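Local coordinates for protein putative secreted lipase (Streptomyces sp. W007, PDB 5H6B) that probably hydrolyses triacylglycerols as a secreted, thermostable lipase of the alpha/beta-hydrolase superfamily, at residues A[78-83]-A[111-116]; A[137-142]-A[179-184]. One frame throughout, in Å; residues are numbered along the deposited sequence.

Interaction 1 of 2, residues A[78-83]-A[111-116]; sequences GPIDKS and GGMMPN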
ATOM      1  N   GLY A  78      14.556   0.702  -6.407  1.00 39.87           N
ATOM      2  CA  GLY A  78      14.754   1.504  -7.596  1.00 41.36           C
ATOM      3  C   GLY A  78      13.964   2.812  -7.593  1.00 44.19           C
ATOM      4  O   GLY A  78      13.209   3.100  -6.653  1.00 42.02           O
ATOM      5  N   PRO A  79      14.146   3.625  -8.645  1.00 43.82           N
ATOM      6  CA  PRO A  79      13.482   4.921  -8.704  1.00 44.53           C
ATOM      7  C   PRO A  79      11.969   4.795  -8.652  1.00 42.85           C
ATOM      8  O   PRO A  79      11.391   3.955  -9.345  1.00 43.63           O
ATOM      9  CB  PRO A  79      13.942   5.499 -10.050  1.00 46.13           C
ATOM     10  CG  PRO A  79      15.227   4.824 -10.342  1.00 45.74           C
ATOM     11  CD  PRO A  79      15.115   3.448  -9.743  1.00 45.02           C
ATOM     12  N   ILE A  80      11.332   5.625  -7.834  1.00 41.32           N
ATOM     13  CA  ILE A  80       9.909   5.411  -7.546  1.00 43.29           C
ATOM     14  C   ILE A  80       9.028   5.716  -8.770  1.00 42.38           C
ATOM     15  O   ILE A  80       7.978   5.087  -8.939  1.00 40.23           O
ATOM     16  CB  ILE A  80       9.455   6.129  -6.243  1.00 42.19           C
ATOM     17  CG1 ILE A  80      10.354   5.669  -5.082  1.00 39.73           C
ATOM     18  CG2 ILE A  80       7.989   5.818  -5.934  1.00 42.76           C
ATOM     19  CD1 ILE A  80       9.936   6.101  -3.706  1.00 38.77           C
ATOM     20  N   ASP A  81       9.465   6.627  -9.641  1.00 42.51           N
ATOM     21  CA  ASP A  81       8.754   6.845 -10.919  1.00 46.29           C
ATOM     22  C   ASP A  81       8.740   5.592 -11.785  1.00 46.33           C
ATOM     23  O   ASP A  81       7.704   5.250 -12.341  1.00 49.97           O
ATOM     24  CB  ASP A  81       9.274   8.066 -11.707  1.00 49.92           C
ATOM     25  CG  ASP A  81      10.775   8.027 -11.977  1.00 52.84           C
ATOM     26  OD1 ASP A  81      11.488   7.196 -11.385  1.00 59.66           O
ATOM     27  OD2 ASP A  81      11.256   8.869 -12.762  1.00 56.19           O
ATOM     28  N   LYS A  82       9.864   4.878 -11.862  1.00 50.34           N
ATOM     29  CA  LYS A  82       9.906   3.573 -12.556  1.00 49.02           C
ATOM     30  C   LYS A  82       9.000   2.553 -11.865  1.00 44.06           C
ATOM     31  O   LYS A  82       8.321   1.756 -12.527  1.00 41.67           O
ATOM     32  CB  LYS A  82      11.328   2.989 -12.616  1.00 54.70           C
ATOM     33  CG  LYS A  82      12.390   3.860 -13.269  1.00 61.89           C
ATOM     34  CD  LYS A  82      12.100   4.152 -14.728  1.00 67.53           C
ATOM     35  CE  LYS A  82      13.216   4.994 -15.314  1.00 72.15           C
ATOM     36  NZ  LYS A  82      13.034   5.167 -16.778  1.00 75.40           N
ATOM     37  N   SER A  83       8.998   2.567 -10.535  1.00 39.00           N
ATOM     38  CA  SER A  83       8.124   1.659  -9.784  1.00 38.94           C
ATOM     39  C   SER A  83       6.634   1.877 -10.109  1.00 38.82           C
ATOM     40  O   SER A  83       5.863   0.910 -10.274  1.00 37.12           O
ATOM     41  CB  SER A  83       8.384   1.778  -8.286  1.00 38.23           C
ATOM     42  OG  SER A  83       9.650   1.223  -7.945  1.00 36.71           O
ATOM     43  N   GLY A 111       4.463   1.438  -0.578  1.00 34.58           N
ATOM     44  CA  GLY A 111       3.431   0.948  -1.491  1.00 35.26           C
ATOM     45  C   GLY A 111       2.072   1.622  -1.382  1.00 36.66           C
ATOM     46  O   GLY A 111       1.253   1.500  -2.283  1.00 37.89           O
ATOM     47  N   GLY A 112       1.806   2.283  -0.260  1.00 38.45           N
ATOM     48  CA  GLY A 112       0.616   3.114  -0.109  1.00 40.89           C
ATOM     49  C   GLY A 112       0.799   4.505  -0.706  1.00 40.22           C
ATOM     50  O   GLY A 112      -0.181   5.163  -1.037  1.00 39.24           O
ATOM     51  N   MET A 113       2.050   4.952  -0.835  1.00 38.05           N
ATOM     52  CA  MET A 113       2.351   6.267  -1.394  1.00 38.52           C
ATOM     53  C   MET A 113       2.584   6.248  -2.905  1.00 38.79           C
ATOM     54  O   MET A 113       1.999   7.047  -3.623  1.00 38.48           O
ATOM     55  CB  MET A 113       3.547   6.889  -0.674  1.00 39.08           C
ATOM     56  CG  MET A 113       4.038   8.185  -1.309  1.00 39.82           C
ATOM     57  SD  MET A 113       5.284   7.861  -2.568  1.00 41.70           S
ATOM     58  CE  MET A 113       6.770   7.640  -1.591  1.00 39.43           C
ATOM     59  N   MET A 114       3.455   5.360  -3.371  1.00 38.17           N
ATOM     60  CA  MET A 114       3.816   5.261  -4.795  1.00 37.92           C
ATOM     61  C   MET A 114       2.653   5.235  -5.813  1.00 36.30           C
ATOM     62  O   MET A 114       2.792   5.828  -6.870  1.00 35.46           O
ATOM     63  CB  MET A 114       4.736   4.039  -5.022  1.00 39.29           C
ATOM     64  CG  MET A 114       5.026   3.686  -6.480  1.00 39.00           C
ATOM     65  SD  MET A 114       3.785   2.596  -7.182  1.00 39.21           S
ATOM     66  CE  MET A 114       4.508   0.998  -6.802  1.00 41.60           C
ATOM     67  N   PRO A 115       1.538   4.518  -5.535  1.00 35.28           N
ATOM     68  CA  PRO A 115       0.365   4.555  -6.451  1.00 36.98           C
ATOM     69  C   PRO A 115      -0.242   5.960  -6.744  1.00 41.59           C
ATOM     70  O   PRO A 115      -0.882   6.154  -7.784  1.00 41.21           O
ATOM     71  CB  PRO A 115      -0.659   3.687  -5.731  1.00 36.39           C
ATOM     72  CG  PRO A 115       0.164   2.713  -4.945  1.00 35.54           C
ATOM     73  CD  PRO A 115       1.390   3.467  -4.514  1.00 35.59           C
ATOM     74  N   ASN A 116      -0.032   6.923  -5.849  1.00 40.10           N
ATOM     75  CA  ASN A 116      -0.446   8.302  -6.104  1.00 41.45           C
ATOM     76  C   ASN A 116       0.281   8.916  -7.307  1.00 44.99           C
ATOM     77  O   ASN A 116      -0.284   9.762  -8.008  1.00 43.91           O
ATOM     78  CB  ASN A 116      -0.261   9.152  -4.852  1.00 42.29           C
ATOM     79  CG  ASN A 116      -1.122   8.667  -3.698  1.00 42.53           C
ATOM     80  OD1 ASN A 116      -0.621   8.188  -2.678  1.00 46.63           O
ATOM     81  ND2 ASN A 116      -2.420   8.758  -3.865  1.00 40.59           N
TER
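Met113 reaches Ile80 with the end of its side chain alone: its CE methyl lies 4.1 Å from Ile80 CD1, and the two side chains cross at about a right angle. Bends at chi2 (-90°) and chi3 (-81°) fold the chain back and bring the methyl to that spot. At Met114 the contact is broader. Its CG rests 3.7 Å from Ile80 CG2, and its CB lies at 3.8 Å from the same methyl, so the branch methyl of Ile80 sits against the base of the methionine. A second bent chain, again turned at chi2 and chi3, then runs on to the next part of the helix, where Met114 CE comes 3.7 Å from the backbone O of Ser83 and 4.2 Å from Ser83 CB. Replacing this methionine by alanine removes CG, SD and CE, and would probably leave Ile80 CG2 without its nearest neighbour across the contact and open a gap beside Ser83. All four touching residues are buried, and the contact is apolar except where the methionine meets the carbonyl. It joins the first turn of helix 80-98, with Pro79 at its N-cap, to the chain after the likely nucleophile elbow at the end of strand 103-108. Phe176 of helix 175-181 touches both Ile80 and Met113, while Leu87 of helix 80-98 packs on Met114, and Pro115 touches Leu131 of strand 128-134.

Interaction 2 of 2, residues A[137-142]-A[179-184]; sequences DNHGTT and KLTAGG. With ZN (zinc ion), chain D.
Asn138 and His139, in the loop that leads from strand 128-134 to helix 143-147 of the alpha/beta-hydrolase fold, meet Thr181 at the end of helix 175-181. The loop follows a strand of the central parallel sheet, packs on the C-terminal part of that helix and carries one ligand of a zinc site. At the start of the segment, the backbone O of Asp137 accepts a bond from Gly140 N at 2.9 Å, which closes a beta-turn with Asn138 and His139 at its middle positions and presents these two residues to the helix. Asn138 takes part through its backbone: its O lies 3.5 Å from the CG2 methyl of Thr181, with Leu180 CD2 more distant at 4.5 Å. The side-chain amide has a different partner: ND2 donates to the O of Gln209. His139 follows with its ring, whose CD2 lies 3.8 Å from that same Thr181 methyl, the two side chains approaching obliquely. One methyl thus bears on both a carbonyl oxygen and an imidazole carbon. With CG of His139 anti to the carbonyl carbon (chi1 -48°), CD2 is set beside the methyl while NE2 reaches the metal. The two ring nitrogens have separate tasks: ND1 is hydrogen-bonded to the O of Thr208, which should limit rotation of the ring, while NE2 binds zinc, with Asp185 as the other protein ligand. Gly140 closes the turn with a positive phi (77°), which by itself favours glycine. Across the contact, the hydroxyl of Thr181 is held by the O of Ile177 in its own helix. At the metal, His139 NE2 lies 2.3 Å from the zinc ion.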
ATOM      1  N   ASP A 137       3.842   6.655   3.417  1.00 34.19           N
ATOM      2  CA  ASP A 137       4.604   7.913   3.561  1.00 34.50           C
ATOM      3  C   ASP A 137       4.240   8.933   2.490  1.00 35.05           C
ATOM      4  O   ASP A 137       5.065   9.303   1.644  1.00 34.53           O
ATOM      5  CB  ASP A 137       6.116   7.686   3.668  1.00 36.14           C
ATOM      6  CG  ASP A 137       6.730   6.957   2.458  1.00 37.44           C
ATOM      7  OD1 ASP A 137       6.058   6.198   1.716  1.00 35.91           O
ATOM      8  OD2 ASP A 137       7.941   7.142   2.290  1.00 37.64           O
ATOM      9  N   ASN A 138       3.010   9.448   2.578  1.00 36.71           N
ATOM     10  CA  ASN A 138       2.411  10.247   1.475  1.00 35.96           C
ATOM     11  C   ASN A 138       3.073  11.611   1.226  1.00 37.75           C
ATOM     12  O   ASN A 138       2.956  12.157   0.120  1.00 35.82           O
ATOM     13  CB  ASN A 138       0.885  10.382   1.649  1.00 36.32           C
ATOM     14  CG  ASN A 138       0.128   9.163   1.117  1.00 37.05           C
ATOM     15  OD1 ASN A 138       0.363   8.740  -0.011  1.00 36.21           O
ATOM     16  ND2 ASN A 138      -0.805   8.619   1.907  1.00 35.14           N
ATOM     17  N   HIS A 139       3.751  12.143   2.248  1.00 37.33           N
ATOM     18  CA  HIS A 139       4.616  13.326   2.101  1.00 40.79           C
ATOM     19  C   HIS A 139       6.054  13.029   2.501  1.00 39.61           C
ATOM     20  O   HIS A 139       6.777  13.902   2.978  1.00 42.01           O
ATOM     21  CB  HIS A 139       4.028  14.503   2.881  1.00 38.91           C
ATOM     22  CG  HIS A 139       2.579  14.679   2.600  1.00 38.65           C
ATOM     23  ND1 HIS A 139       1.614  14.002   3.301  1.00 38.65           N
ATOM     24  CD2 HIS A 139       1.938  15.336   1.613  1.00 38.89           C
ATOM     25  CE1 HIS A 139       0.431  14.283   2.801  1.00 38.90           C
ATOM     26  NE2 HIS A 139       0.601  15.091   1.780  1.00 40.86           N
ATOM     27  N   GLY A 140       6.466  11.791   2.253  1.00 40.30           N
ATOM     28  CA  GLY A 140       7.833  11.390   2.428  1.00 39.33           C
ATOM     29  C   GLY A 140       8.156  11.178   3.872  1.00 38.27           C
ATOM     30  O   GLY A 140       7.263  11.169   4.702  1.00 39.79           O
ATOM     31  N   THR A 141       9.443  11.010   4.144  1.00 39.37           N
ATOM     32  CA  THR A 141       9.968  10.700   5.473  1.00 41.91           C
ATOM     33  C   THR A 141      11.443  11.156   5.516  1.00 44.91           C
ATOM     34  O   THR A 141      11.830  12.023   4.738  1.00 48.46           O
ATOM     35  CB  THR A 141       9.804   9.191   5.781  1.00 42.91           C
ATOM     36  OG1 THR A 141      10.301   8.904   7.083  1.00 43.15           O
ATOM     37  CG2 THR A 141      10.555   8.294   4.765  1.00 44.85           C
ATOM     38  N   THR A 142      12.251  10.590   6.408  1.00 47.76           N
ATOM     39  CA  THR A 142      13.702  10.847   6.439  1.00 49.60           C
ATOM     40  C   THR A 142      14.500   9.558   6.237  1.00 51.62           C
ATOM     41  O   THR A 142      13.997   8.435   6.470  1.00 45.55           O
ATOM     42  CB  THR A 142      14.137  11.501   7.771  1.00 48.84           C
ATOM     43  OG1 THR A 142      13.950  10.580   8.849  1.00 49.03           O
ATOM     44  CG2 THR A 142      13.317  12.772   8.054  1.00 48.23           C
ATOM     45  N   LYS A 179       7.604  16.800  -6.653  1.00 48.43           N
ATOM     46  CA  LYS A 179       6.762  16.615  -7.833  1.00 50.28           C
ATOM     47  C   LYS A 179       5.416  16.040  -7.444  1.00 49.87           C
ATOM     48  O   LYS A 179       4.379  16.585  -7.817  1.00 48.73           O
ATOM     49  CB  LYS A 179       7.424  15.692  -8.860  1.00 53.18           C
ATOM     50  CG  LYS A 179       6.527  15.340 -10.043  1.00 55.24           C
ATOM     51  CD  LYS A 179       7.304  14.791 -11.230  1.00 57.77           C
ATOM     52  CE  LYS A 179       6.335  14.316 -12.305  1.00 61.62           C
ATOM     53  NZ  LYS A 179       7.024  13.962 -13.572  1.00 65.37           N
ATOM     54  N   LEU A 180       5.447  14.936  -6.700  1.00 47.39           N
ATOM     55  CA  LEU A 180       4.231  14.202  -6.339  1.00 46.03           C
ATOM     56  C   LEU A 180       3.177  15.037  -5.619  1.00 44.44           C
ATOM     57  O   LEU A 180       1.981  14.874  -5.880  1.00 42.56           O
ATOM     58  CB  LEU A 180       4.578  12.978  -5.473  1.00 48.82           C
ATOM     59  CG  LEU A 180       3.439  12.034  -5.034  1.00 48.30           C
ATOM     60  CD1 LEU A 180       2.740  11.362  -6.219  1.00 47.41           C
ATOM     61  CD2 LEU A 180       4.028  11.004  -4.078  1.00 50.24           C
ATOM     62  N   THR A 181       3.619  15.904  -4.709  1.00 46.28           N
ATOM     63  CA  THR A 181       2.712  16.648  -3.836  1.00 49.04           C
ATOM     64  C   THR A 181       2.626  18.166  -4.111  1.00 53.19           C
ATOM     65  O   THR A 181       2.140  18.915  -3.257  1.00 57.45           O
ATOM     66  CB  THR A 181       3.104  16.419  -2.361  1.00 48.07           C
ATOM     67  OG1 THR A 181       4.413  16.965  -2.113  1.00 49.32           O
ATOM     68  CG2 THR A 181       3.068  14.921  -2.022  1.00 45.44           C
ATOM     69  N   ALA A 182       3.093  18.613  -5.280  1.00 56.29           N
ATOM     70  CA  ALA A 182       2.967  20.023  -5.711  1.00 56.75           C
ATOM     71  C   ALA A 182       1.505  20.519  -5.750  1.00 55.04           C
ATOM     72  O   ALA A 182       1.200  21.610  -5.266  1.00 53.04           O
ATOM     73  CB  ALA A 182       3.612  20.210  -7.081  1.00 58.64           C
ATOM     74  N   GLY A 183       0.618  19.713  -6.331  1.00 52.00           N
ATOM     75  CA  GLY A 183      -0.816  19.973  -6.298  1.00 50.64           C
ATOM     76  C   GLY A 183      -1.467  19.350  -5.075  1.00 50.85           C
ATOM     77  O   GLY A 183      -0.823  19.134  -4.048  1.00 56.75           O
ATOM     78  N   GLY A 184      -2.753  19.059  -5.184  1.00 49.35           N
ATOM     79  CA  GLY A 184      -3.497  18.412  -4.107  1.00 51.56           C
ATOM     80  C   GLY A 184      -3.163  16.933  -3.998  1.00 52.48           C
ATOM     81  O   GLY A 184      -2.657  16.330  -4.944  1.00 47.18           O
TER
HETATM   82 ZN    ZN D 303      -0.636  16.771   0.924  1.00 43.02          ZN

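In the fold
Helix 175-181 connects the two contacts: Leu180 takes part in interaction 2 and also touches Met113 of interaction 1. Their centres are about 11 Å apart, and they meet directly where Met113 CG lies 3.3 Å from Asp137 O and where Asn116 C lies 3.6 Å from Leu180 CD1. Interaction 1 is the deeper, about 10 Å from the chain's centre against about 15 Å, with every touching residue buried and 179 Å² buried, both sides summed, mostly on Met114, Ile80 and Met113 but also on Ser83. Interaction 2 buries 103 Å² and is only partly buried. The chemistry thus changes from apolar packing beside the likely nucleophile elbow to a threonine methyl set against a carbonyl and a zinc-bound histidine nearer the surface.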